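Local coordinates for hydrazine synthase beta subunit (Candidatus Kuenenia stuttgartiensis, PDB 5C2V), which forms part of the hydrazine synthase complex, which condenses nitric oxide with ammonium into hydrazine, and may modulate passage of the hydroxylamine intermediate between active sites, at residues Thr155-Leu160 with Val195-Asp200; Gly201-Val206 with Ile232-Ala237. All blocks are in the same frame, centred on the assembly; numbering follows the deposited sequence.

Both contacts lie on the same side of the centre of a beta-propeller, and their centres are about 7 Å apart. Contact 1 comes first along the chain and closes before contact 2 opens. It packs strand 155-160, from the sheet spanning 144-186, against the end of strand 190-197, the first strand of the next sheet. Contact 2 lies within that second sheet and pairs strand 203-211 with strand 226-234. Strands 190-197 and 203-211 are neighbours in it, joined by probable hydrogen bonds from Ala205 N to Val196 O and from Thr198 N to Tyr203 O. Contact 1 thus joins one blade to the next, and contact 2 holds the second blade together.

Contact 1. Residues Thr155-Leu160 with Val195-Asp200; sequences TLVAIL and VVYTPD
Tyr197, which packs on Val157, is followed by Thr198, whose OG1 is gripped twice. Thr198 OG1 donates to Asp200 OD1 at 2.7 Å, nearly in line with the C-O bond of the acceptor. It also accepts from the backbone N of Tyr203, which ties the turn after strand 190-197 to the next strand.

Between the segments the contact is made by side chains. Val157 is central, and both its methyls meet the Tyr197 ring at CE2. CG1 lies beside its own backbone N, anti to the carbonyl carbon (chi1 -67°), and also comes 3.3 Å from Tyr197 OH. CG2 approaches Tyr197 CE2 obliquely, at 3.5 Å. The same CG2 touches Val195 CG2 at 3.7 Å.

Further along, the Ile159 and Val195 side chains lie alongside each other, pointing opposite ways. Ile159 CG2 approaches Val195 CB at 3.6 Å, while Ile159 CG1 lies 3.9 Å from Val195 CG1. At the other end, Thr155 OG1 makes only a loose approach to Tyr197 OH, 4.1 Å, with the two side chains roughly perpendicular. The hydroxyl of Thr155 is hydrogen-bonded to Ser150 OG.

The strand axes stay 8.0 Å apart and run roughly antiparallel, at 156°. They belong to two successive blades. Glu148 OE1, on the strand beside 155-160, accepts a hydrogen bond from Tyr197 N and adds a polar link between the blades. Val157, Ile159, Val195 and Tyr197 are all buried and meet mainly through apolar atoms, so dispersion and the exclusion of water probably hold the two segments together.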
ATOM      1  N   THR B 155      47.521   9.381  28.720  1.00 68.88           N
ATOM      2  CA  THR B 155      46.197   9.513  29.323  1.00 64.51           C
ATOM      3  C   THR B 155      45.714   8.215  29.968  1.00 68.49           C
ATOM      4  O   THR B 155      46.017   7.119  29.495  1.00 64.03           O
ATOM      5  CB  THR B 155      45.147   9.975  28.291  1.00 55.93           C
ATOM      6  OG1 THR B 155      45.371   9.309  27.044  1.00 81.04           O
ATOM      7  CG2 THR B 155      45.234  11.479  28.076  1.00 57.80           C
ATOM      8  N   LEU B 156      44.956   8.359  31.049  1.00 58.81           N
ATOM      9  CA  LEU B 156      44.484   7.226  31.835  1.00 63.85           C
ATOM     10  C   LEU B 156      42.986   7.352  32.103  1.00 65.65           C
ATOM     11  O   LEU B 156      42.555   8.270  32.790  1.00 52.39           O
ATOM     12  CB  LEU B 156      45.269   7.153  33.153  1.00 66.19           C
ATOM     13  CG  LEU B 156      45.100   6.027  34.181  1.00 54.77           C
ATOM     14  CD1 LEU B 156      43.915   6.273  35.112  1.00 69.55           C
ATOM     15  CD2 LEU B 156      44.994   4.666  33.517  1.00 70.72           C
ATOM     16  N   VAL B 157      42.192   6.424  31.579  1.00 56.73           N
ATOM     17  CA  VAL B 157      40.752   6.470  31.808  1.00 58.33           C
ATOM     18  C   VAL B 157      40.362   5.557  32.963  1.00 50.97           C
ATOM     19  O   VAL B 157      40.935   4.482  33.137  1.00 52.00           O
ATOM     20  CB  VAL B 157      39.951   6.075  30.548  1.00 55.01           C
ATOM     21  CG1 VAL B 157      40.128   7.117  29.459  1.00 42.96           C
ATOM     22  CG2 VAL B 157      40.363   4.698  30.054  1.00 37.96           C
ATOM     23  N   ALA B 158      39.396   5.995  33.762  1.00 49.70           N
ATOM     24  CA  ALA B 158      38.921   5.184  34.878  1.00 61.37           C
ATOM     25  C   ALA B 158      37.401   5.151  34.933  1.00 47.04           C
ATOM     26  O   ALA B 158      36.754   6.192  35.042  1.00 41.33           O
ATOM     27  CB  ALA B 158      39.483   5.707  36.189  1.00 44.49           C
ATOM     28  N   ILE B 159      36.832   3.953  34.852  1.00 42.68           N
ATOM     29  CA  ILE B 159      35.397   3.807  35.029  1.00 53.53           C
ATOM     30  C   ILE B 159      35.052   3.911  36.505  1.00 53.79           C
ATOM     31  O   ILE B 159      35.576   3.167  37.337  1.00 47.85           O
ATOM     32  CB  ILE B 159      34.868   2.470  34.476  1.00 41.25           C
ATOM     33  CG1 ILE B 159      35.792   1.317  34.873  1.00 48.60           C
ATOM     34  CG2 ILE B 159      34.725   2.542  32.966  1.00 59.71           C
ATOM     35  CD1 ILE B 159      35.240  -0.045  34.538  1.00 35.89           C
ATOM     36  N   LEU B 160      34.163   4.841  36.829  1.00 45.17           N
ATOM     37  CA  LEU B 160      33.708   4.980  38.197  1.00 55.39           C
ATOM     38  C   LEU B 160      32.361   4.301  38.327  1.00 54.59           C
ATOM     39  O   LEU B 160      31.360   4.774  37.790  1.00 51.95           O
ATOM     40  CB  LEU B 160      33.604   6.450  38.602  1.00 57.14           C
ATOM     41  CG  LEU B 160      34.779   7.358  38.247  1.00 58.42           C
ATOM     42  CD1 LEU B 160      34.503   8.776  38.718  1.00 60.24           C
ATOM     43  CD2 LEU B 160      36.071   6.829  38.847  1.00 56.49           C
ATOM     44  N   VAL B 195      36.696  -1.181  30.989  1.00 45.30           N
ATOM     45  CA  VAL B 195      36.926  -0.160  29.969  1.00 48.06           C
ATOM     46  C   VAL B 195      38.124  -0.529  29.088  1.00 61.97           C
ATOM     47  O   VAL B 195      39.180  -0.905  29.598  1.00 67.05           O
ATOM     48  CB  VAL B 195      37.149   1.232  30.602  1.00 54.02           C
ATOM     49  CG1 VAL B 195      38.124   1.149  31.772  1.00 56.47           C
ATOM     50  CG2 VAL B 195      37.618   2.236  29.556  1.00 60.71           C
ATOM     51  N   VAL B 196      37.964  -0.429  27.770  1.00 66.12           N
ATOM     52  CA  VAL B 196      39.087  -0.692  26.866  1.00 58.97           C
ATOM     53  C   VAL B 196      39.303   0.438  25.863  1.00 60.59           C
ATOM     54  O   VAL B 196      38.389   1.203  25.570  1.00 57.01           O
ATOM     55  CB  VAL B 196      38.901  -2.011  26.084  1.00 54.47           C
ATOM     56  CG1 VAL B 196      38.918  -3.202  27.028  1.00 51.42           C
ATOM     57  CG2 VAL B 196      37.621  -1.977  25.267  1.00 53.56           C
ATOM     58  N   TYR B 197      40.524   0.528  25.346  1.00 70.11           N
ATOM     59  CA  TYR B 197      40.885   1.532  24.349  1.00 67.37           C
ATOM     60  C   TYR B 197      41.024   0.909  22.966  1.00 62.92           C
ATOM     61  O   TYR B 197      41.439  -0.242  22.833  1.00 55.53           O
ATOM     62  CB  TYR B 197      42.198   2.226  24.726  1.00 38.32           C
ATOM     63  CG  TYR B 197      42.054   3.646  25.230  1.00 61.10           C
ATOM     64  CD1 TYR B 197      41.830   4.697  24.350  1.00 53.37           C
ATOM     65  CD2 TYR B 197      42.172   3.939  26.581  1.00 59.38           C
ATOM     66  CE1 TYR B 197      41.710   5.997  24.807  1.00 56.74           C
ATOM     67  CE2 TYR B 197      42.055   5.234  27.046  1.00 63.68           C
ATOM     68  CZ  TYR B 197      41.822   6.260  26.156  1.00 68.69           C
ATOM     69  OH  TYR B 197      41.704   7.550  26.617  1.00 86.75           O
ATOM     70  N   THR B 198      40.673   1.673  21.937  1.00 67.08           N
ATOM     71  CA  THR B 198      40.922   1.254  20.565  1.00 75.89           C
ATOM     72  C   THR B 198      42.394   1.487  20.233  1.00 55.85           C
ATOM     73  O   THR B 198      43.004   2.418  20.757  1.00 45.61           O
ATOM     74  CB  THR B 198      40.025   2.011  19.563  1.00 67.90           C
ATOM     75  OG1 THR B 198      40.200   3.424  19.733  1.00 81.16           O
ATOM     76  CG2 THR B 198      38.564   1.654  19.783  1.00 58.01           C
ATOM     77  N   PRO B 199      42.973   0.631  19.374  1.00 67.41           N
ATOM     78  CA  PRO B 199      44.393   0.699  19.005  1.00 64.20           C
ATOM     79  C   PRO B 199      44.857   2.079  18.531  1.00 66.05           C
ATOM     80  O   PRO B 199      46.024   2.420  18.718  1.00 64.86           O
ATOM     81  CB  PRO B 199      44.501  -0.321  17.871  1.00 53.15           C
ATOM     82  CG  PRO B 199      43.451  -1.321  18.188  1.00 58.77           C
ATOM     83  CD  PRO B 199      42.309  -0.542  18.773  1.00 67.96           C
ATOM     84  N   ASP B 200      43.962   2.855  17.927  1.00 57.54           N
ATOM     85  CA  ASP B 200      44.303   4.205  17.493  1.00 52.40           C
ATOM     86  C   ASP B 200      44.053   5.227  18.602  1.00 72.26           C
ATOM     87  O   ASP B 200      44.464   6.383  18.497  1.00 63.75           O
ATOM     88  CB  ASP B 200      43.515   4.580  16.236  1.00 72.17           C
ATOM     89  CG  ASP B 200      42.016   4.483  16.436  1.00 75.62           C
ATOM     90  OD1 ASP B 200      41.584   3.873  17.436  1.00 83.89           O
ATOM     91  OD2 ASP B 200      41.268   5.011  15.587  1.00 67.48           O
TER

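Contact 2. Residues Gly201-Val206 with Ile232-Ala237; sequences GKYIAV and IIETKA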
ATOM      1  N   GLY B 201      43.379   4.790  19.662  1.00 79.64           N
ATOM      2  CA  GLY B 201      43.154   5.625  20.830  1.00 61.55           C
ATOM      3  C   GLY B 201      42.098   6.705  20.667  1.00 63.75           C
ATOM      4  O   GLY B 201      42.050   7.650  21.455  1.00 44.02           O
ATOM      5  N   LYS B 202      41.256   6.574  19.648  1.00 66.47           N
ATOM      6  CA  LYS B 202      40.209   7.563  19.401  1.00 70.05           C
ATOM      7  C   LYS B 202      38.888   7.226  20.092  1.00 72.00           C
ATOM      8  O   LYS B 202      37.971   8.047  20.116  1.00 71.50           O
ATOM      9  CB  LYS B 202      39.974   7.719  17.898  1.00 68.29           C
ATOM     10  CG  LYS B 202      41.139   8.342  17.148  1.00 69.45           C
ATOM     11  CD  LYS B 202      40.962   8.195  15.647  1.00 73.00           C
ATOM     12  CE  LYS B 202      39.624   8.749  15.188  1.00 72.95           C
ATOM     13  NZ  LYS B 202      39.387   8.483  13.744  1.00 74.66           N
ATOM     14  N   TYR B 203      38.791   6.025  20.654  1.00 70.38           N
ATOM     15  CA  TYR B 203      37.552   5.583  21.288  1.00 83.76           C
ATOM     16  C   TYR B 203      37.812   4.710  22.511  1.00 73.59           C
ATOM     17  O   TYR B 203      38.867   4.086  22.627  1.00 62.97           O
ATOM     18  CB  TYR B 203      36.679   4.803  20.298  1.00 61.84           C
ATOM     19  CG  TYR B 203      36.500   5.455  18.945  1.00 78.25           C
ATOM     20  CD1 TYR B 203      35.498   6.393  18.732  1.00 64.86           C
ATOM     21  CD2 TYR B 203      37.321   5.119  17.876  1.00 82.60           C
ATOM     22  CE1 TYR B 203      35.327   6.986  17.495  1.00 77.63           C
ATOM     23  CE2 TYR B 203      37.157   5.707  16.637  1.00 77.47           C
ATOM     24  CZ  TYR B 203      36.158   6.640  16.451  1.00 83.72           C
ATOM     25  OH  TYR B 203      35.991   7.229  15.218  1.00 65.48           O
ATOM     26  N   ILE B 204      36.843   4.668  23.421  1.00 68.03           N
ATOM     27  CA  ILE B 204      36.866   3.696  24.508  1.00 54.22           C
ATOM     28  C   ILE B 204      35.536   2.957  24.598  1.00 53.73           C
ATOM     29  O   ILE B 204      34.473   3.540  24.381  1.00 54.99           O
ATOM     30  CB  ILE B 204      37.169   4.344  25.876  1.00 57.97           C
ATOM     31  CG1 ILE B 204      36.253   5.542  26.125  1.00 52.91           C
ATOM     32  CG2 ILE B 204      38.626   4.764  25.959  1.00 45.60           C
ATOM     33  CD1 ILE B 204      36.428   6.168  27.492  1.00 42.97           C
ATOM     34  N   ALA B 205      35.602   1.668  24.910  1.00 48.95           N
ATOM     35  CA  ALA B 205      34.399   0.867  25.099  1.00 51.69           C
ATOM     36  C   ALA B 205      34.193   0.569  26.580  1.00 69.88           C
ATOM     37  O   ALA B 205      35.149   0.263  27.299  1.00 50.42           O
ATOM     38  CB  ALA B 205      34.481  -0.423  24.299  1.00 29.31           C
ATOM     39  N   VAL B 206      32.945   0.684  27.028  1.00 66.27           N
ATOM     40  CA  VAL B 206      32.589   0.415  28.418  1.00 51.48           C
ATOM     41  C   VAL B 206      31.329  -0.444  28.512  1.00 46.36           C
ATOM     42  O   VAL B 206      30.264  -0.043  28.046  1.00 65.84           O
ATOM     43  CB  VAL B 206      32.360   1.724  29.206  1.00 54.69           C
ATOM     44  CG1 VAL B 206      31.813   1.423  30.594  1.00 62.08           C
ATOM     45  CG2 VAL B 206      33.648   2.534  29.294  1.00 54.91           C
ATOM     46  N   ILE B 232      30.336   3.389  23.555  1.00 53.91           N
ATOM     47  CA  ILE B 232      31.535   3.870  22.884  1.00 41.22           C
ATOM     48  C   ILE B 232      31.679   5.375  23.069  1.00 45.78           C
ATOM     49  O   ILE B 232      30.802   6.145  22.673  1.00 58.01           O
ATOM     50  CB  ILE B 232      31.509   3.545  21.378  1.00 44.20           C
ATOM     51  CG1 ILE B 232      31.168   2.070  21.153  1.00 38.02           C
ATOM     52  CG2 ILE B 232      32.839   3.903  20.732  1.00 48.07           C
ATOM     53  CD1 ILE B 232      32.166   1.114  21.766  1.00 37.30           C
ATOM     54  N   ILE B 233      32.785   5.791  23.675  1.00 45.03           N
ATOM     55  CA  ILE B 233      33.045   7.207  23.906  1.00 49.66           C
ATOM     56  C   ILE B 233      34.207   7.695  23.045  1.00 50.58           C
ATOM     57  O   ILE B 233      35.281   7.092  23.039  1.00 60.14           O
ATOM     58  CB  ILE B 233      33.356   7.490  25.390  1.00 51.08           C
ATOM     59  CG1 ILE B 233      32.131   7.201  26.260  1.00 56.43           C
ATOM     60  CG2 ILE B 233      33.819   8.928  25.582  1.00 34.03           C
ATOM     61  CD1 ILE B 233      32.344   7.499  27.730  1.00 46.42           C
ATOM     62  N   GLU B 234      33.982   8.785  22.320  1.00 62.24           N
ATOM     63  CA  GLU B 234      35.017   9.372  21.479  1.00 61.52           C
ATOM     64  C   GLU B 234      35.966  10.208  22.334  1.00 63.10           C
ATOM     65  O   GLU B 234      35.549  11.154  23.004  1.00 52.97           O
ATOM     66  CB  GLU B 234      34.388  10.218  20.371  1.00 50.93           C
ATOM     67  CG  GLU B 234      33.595   9.400  19.363  1.00 67.91           C
ATOM     68  CD  GLU B 234      32.882  10.258  18.338  1.00 75.10           C
ATOM     69  OE1 GLU B 234      32.564  11.424  18.653  1.00 66.99           O
ATOM     70  OE2 GLU B 234      32.629   9.761  17.220  1.00 68.82           O
ATOM     71  N   THR B 235      37.247   9.853  22.299  1.00 59.31           N
ATOM     72  CA  THR B 235      38.234  10.425  23.209  1.00 54.06           C
ATOM     73  C   THR B 235      38.599  11.873  22.893  1.00 54.50           C
ATOM     74  O   THR B 235      39.276  12.532  23.684  1.00 61.58           O
ATOM     75  CB  THR B 235      39.523   9.588  23.212  1.00 42.82           C
ATOM     76  OG1 THR B 235      40.182   9.718  21.946  1.00 72.10           O
ATOM     77  CG2 THR B 235      39.202   8.125  23.467  1.00 59.29           C
ATOM     78  N   LYS B 236      38.151  12.369  21.743  1.00 55.95           N
ATOM     79  CA  LYS B 236      38.396  13.758  21.373  1.00 56.21           C
ATOM     80  C   LYS B 236      37.590  14.685  22.281  1.00 52.00           C
ATOM     81  O   LYS B 236      36.602  14.261  22.879  1.00 66.85           O
ATOM     82  CB  LYS B 236      38.034  14.006  19.904  1.00 72.41           C
ATOM     83  CG  LYS B 236      36.552  13.846  19.566  1.00 70.14           C
ATOM     84  CD  LYS B 236      36.298  14.113  18.085  1.00 82.23           C
ATOM     85  CE  LYS B 236      34.826  13.970  17.724  1.00 90.85           C
ATOM     86  NZ  LYS B 236      34.582  14.240  16.276  1.00 95.83           N
ATOM     87  N   ALA B 237      38.010  15.941  22.389  1.00 53.16           N
ATOM     88  CA  ALA B 237      37.295  16.909  23.214  1.00 57.06           C
ATOM     89  C   ALA B 237      35.891  17.169  22.670  1.00 68.38           C
ATOM     90  O   ALA B 237      35.720  17.499  21.494  1.00 60.79           O
ATOM     91  CB  ALA B 237      38.075  18.210  23.303  1.00 41.91           C
TER
HETATM   92  O   HOH W   1      35.324   9.722  15.823  1.00 60.53           O
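Ile204 and Ile233 form the central antiparallel hydrogen-bonded pair. Ile204 N reaches Ile233 O, and Ile233 N reaches Ile204 O, both at 2.9 Å. Thr235 N continues the pattern to Lys202 O at 2.9 Å, standing above the carbonyl plane.

One side chain joins the backbone bonding. Thr235 OG1 donates to Gly201 O at 2.8 Å, in the carbonyl plane and on a lone pair. A chi1 of 69° brings OG1 to this oxygen, while CG2 lies against the Lys202 backbone.

Apolar contacts occupy both faces. On one, Ile204 CG1 packs on Ile233 CB at 3.6 Å, the side chains pointing the same way. On the other, Ala205 CB meets Ile232 CD1, and Glu234 CG touches the edge of the Tyr203 ring at CE1, 3.5 Å away. Helix 283-291 covers this face through Val286, Leu287 and Val290.

The polar ends are shared. A water lies 2.7 Å from Tyr203 OH and bonds weakly to Glu234 OE2. Arg291 NE is also hydrogen-bonded to Tyr203 OH, and Lys240 N to Glu234 OE1. Strands 203-211 and 226-234 are the second and third of a four-stranded antiparallel meander, the blade unit of a beta-propeller.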